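Local coordinates for tyrosine-protein phosphatase YwqE (Bacillus subtilis, PDB 3QY7) that removes phosphate from phosphotyrosine in the proteins YwqD, YwqF and Ssb, as a manganese-dependent tyrosine phosphatase of the metallo-dependent hydrolase superfamily, at residues M1-C6 / R35-T40. Numbering follows the deposited sequence.
Sequences MIDIHC and RTIIAT. With FE (Fe (III) ion), chain C.
Asp3 sits between Thr36 and Ile38 in the parallel pairing of the two strands: its N donates to Thr36 O at 2.9 Å, and its O accepts from Ile38 N at 2.8 Å, nearly along the C=O axis. Before it, Met1 O takes Arg35 N and, weakly, Thr36 N. Nearer the metal the two segments pair again through Cys6, whose O receives Thr40 N in an almost straight bond (177°), while Cys6 N donates to Thr40 OG1 at 2.9 Å. Thr40 OG1 lies between its own backbone N and carbonyl carbon (chi1 56°), from where it also approaches His5 CD2 obliquely at 3.2 Å. Strand 2-3, helix 19-31 and strand 36-38 make a right-handed beta-alpha-beta unit of the PHP-type TIM barrel, and the metal site lies past the C-terminal ends of its strands. There His5 NE2 binds iron at 2.1 Å, alongside His7, Glu80, Asp194 and a water; Gln161 accepts from His5 ND1 and so helps fix the ring's rotation. Cys6 CB presses on Ile37 CG2 at a tight 3.5 Å, whereas Ile4 and Ile38 run side by side, CG2 to CD1 4.1 Å. Buried Ile4 O has no hydrogen-bond partner; Thr40 CG2 lies against it.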
loop_
_atom_site.group_PDB
_atom_site.type_symbol
_atom_site.label_atom_id
_atom_site.label_comp_id
_atom_site.label_asym_id
_atom_site.label_seq_id
_atom_site.Cartn_x
_atom_site.Cartn_y
_atom_site.Cartn_z
ATOM N N MET A 1 -14.890 -2.576 1.908
ATOM C CA MET A 1 -13.508 -2.140 2.244
ATOM C C MET A 1 -12.715 -1.770 1.013
ATOM O O MET A 1 -12.996 -2.255 -0.076
ATOM C CB MET A 1 -12.780 -3.255 2.996
ATOM C CG MET A 1 -13.364 -3.535 4.345
ATOM S SD MET A 1 -12.262 -4.631 5.245
ATOM C CE MET A 1 -12.427 -6.087 4.259
ATOM N N ILE A 2 -11.690 -0.947 1.220
ATOM C CA ILE A 2 -10.829 -0.444 0.153
ATOM C C ILE A 2 -9.428 -0.988 0.367
ATOM O O ILE A 2 -8.894 -0.897 1.468
ATOM C CB ILE A 2 -10.793 1.083 0.209
ATOM C CG1 ILE A 2 -12.199 1.644 -0.035
ATOM C CG2 ILE A 2 -9.791 1.671 -0.793
ATOM C CD1 ILE A 2 -12.330 3.043 0.464
ATOM N N ASP A 3 -8.844 -1.544 -0.692
ATOM C CA ASP A 3 -7.468 -2.069 -0.666
ATOM C C ASP A 3 -6.601 -1.070 -1.411
ATOM O O ASP A 3 -6.830 -0.821 -2.589
ATOM C CB ASP A 3 -7.452 -3.439 -1.354
ATOM C CG ASP A 3 -6.132 -4.176 -1.198
ATOM O OD1 ASP A 3 -5.450 -3.970 -0.171
ATOM O OD2 ASP A 3 -5.793 -4.969 -2.108
ATOM N N ILE A 4 -5.622 -0.481 -0.717
ATOM C CA ILE A 4 -4.864 0.642 -1.289
ATOM C C ILE A 4 -3.548 0.272 -1.981
ATOM O O ILE A 4 -2.837 1.158 -2.460
ATOM C CB ILE A 4 -4.598 1.780 -0.257
ATOM C CG1 ILE A 4 -3.621 1.347 0.850
ATOM C CG2 ILE A 4 -5.912 2.273 0.319
ATOM C CD1 ILE A 4 -2.855 2.542 1.450
ATOM N N HIS A 5 -3.206 -1.019 -1.982
ATOM C CA HIS A 5 -1.938 -1.499 -2.560
ATOM C C HIS A 5 -2.188 -2.902 -3.106
ATOM O O HIS A 5 -2.481 -3.816 -2.345
ATOM C CB HIS A 5 -0.857 -1.486 -1.458
ATOM C CG HIS A 5 0.513 -1.920 -1.900
ATOM N ND1 HIS A 5 1.628 -1.650 -1.139
ATOM C CD2 HIS A 5 0.960 -2.558 -3.010
ATOM C CE1 HIS A 5 2.703 -2.137 -1.743
ATOM N NE2 HIS A 5 2.327 -2.681 -2.884
ATOM N N CYS A 6 -2.104 -3.062 -4.425
ATOM C CA CYS A 6 -2.498 -4.327 -5.051
ATOM C C CYS A 6 -1.969 -4.401 -6.475
ATOM O O CYS A 6 -2.032 -3.427 -7.230
ATOM C CB CYS A 6 -4.021 -4.434 -5.058
ATOM S SG CYS A 6 -4.616 -6.092 -5.427
ATOM N N ARG A 35 -14.411 -4.111 -1.934
ATOM C CA ARG A 35 -15.262 -3.654 -3.048
ATOM C C ARG A 35 -14.492 -2.741 -3.988
ATOM O O ARG A 35 -14.900 -2.523 -5.130
ATOM C CB ARG A 35 -16.498 -2.865 -2.559
ATOM C CG ARG A 35 -17.084 -3.248 -1.207
ATOM C CD ARG A 35 -17.470 -4.708 -1.094
ATOM N NE ARG A 35 -18.647 -5.063 -1.885
ATOM C CZ ARG A 35 -18.629 -5.842 -2.967
ATOM N NH1 ARG A 35 -17.487 -6.357 -3.416
ATOM N NH2 ARG A 35 -19.767 -6.109 -3.596
ATOM N N THR A 36 -13.389 -2.188 -3.488
ATOM C CA THR A 36 -12.659 -1.182 -4.236
ATOM C C THR A 36 -11.175 -1.459 -4.067
ATOM O O THR A 36 -10.722 -1.631 -2.937
ATOM C CB THR A 36 -12.972 0.232 -3.725
ATOM O OG1 THR A 36 -14.403 0.419 -3.664
ATOM C CG2 THR A 36 -12.342 1.293 -4.633
ATOM N N ILE A 37 -10.437 -1.497 -5.179
ATOM C CA ILE A 37 -8.991 -1.689 -5.147
ATOM C C ILE A 37 -8.333 -0.521 -5.832
ATOM O O ILE A 37 -8.716 -0.157 -6.940
ATOM C CB ILE A 37 -8.559 -3.003 -5.856
ATOM C CG1 ILE A 37 -9.015 -4.203 -5.015
ATOM C CG2 ILE A 37 -7.022 -2.997 -6.077
ATOM C CD1 ILE A 37 -8.733 -5.570 -5.619
ATOM N N ILE A 38 -7.340 0.079 -5.179
ATOM C CA ILE A 38 -6.485 0.998 -5.908
ATOM C C ILE A 38 -5.341 0.159 -6.486
ATOM O O ILE A 38 -4.505 -0.366 -5.735
ATOM C CB ILE A 38 -5.928 2.128 -5.032
ATOM C CG1 ILE A 38 -7.070 2.860 -4.325
ATOM C CG2 ILE A 38 -5.104 3.086 -5.886
ATOM C CD1 ILE A 38 -6.581 3.961 -3.318
ATOM N N ALA A 39 -5.333 -0.009 -7.800
ATOM C CA ALA A 39 -4.239 -0.765 -8.435
ATOM C C ALA A 39 -2.978 0.045 -8.308
ATOM O O ALA A 39 -2.984 1.258 -8.553
ATOM C CB ALA A 39 -4.535 -1.048 -9.870
ATOM N N THR A 40 -1.893 -0.611 -7.869
ATOM C CA THR A 40 -0.620 0.082 -7.658
ATOM C C THR A 40 0.520 -0.666 -8.348
ATOM O O THR A 40 1.436 -1.160 -7.660
ATOM C CB THR A 40 -0.290 0.233 -6.176
ATOM O OG1 THR A 40 -0.293 -1.055 -5.550
ATOM C CG2 THR A 40 -1.325 1.108 -5.490
HETATM FE FE FE C . 3.677 -3.971 -3.908
HETATM O O HOH W 1 4.938 -4.061 -2.524
#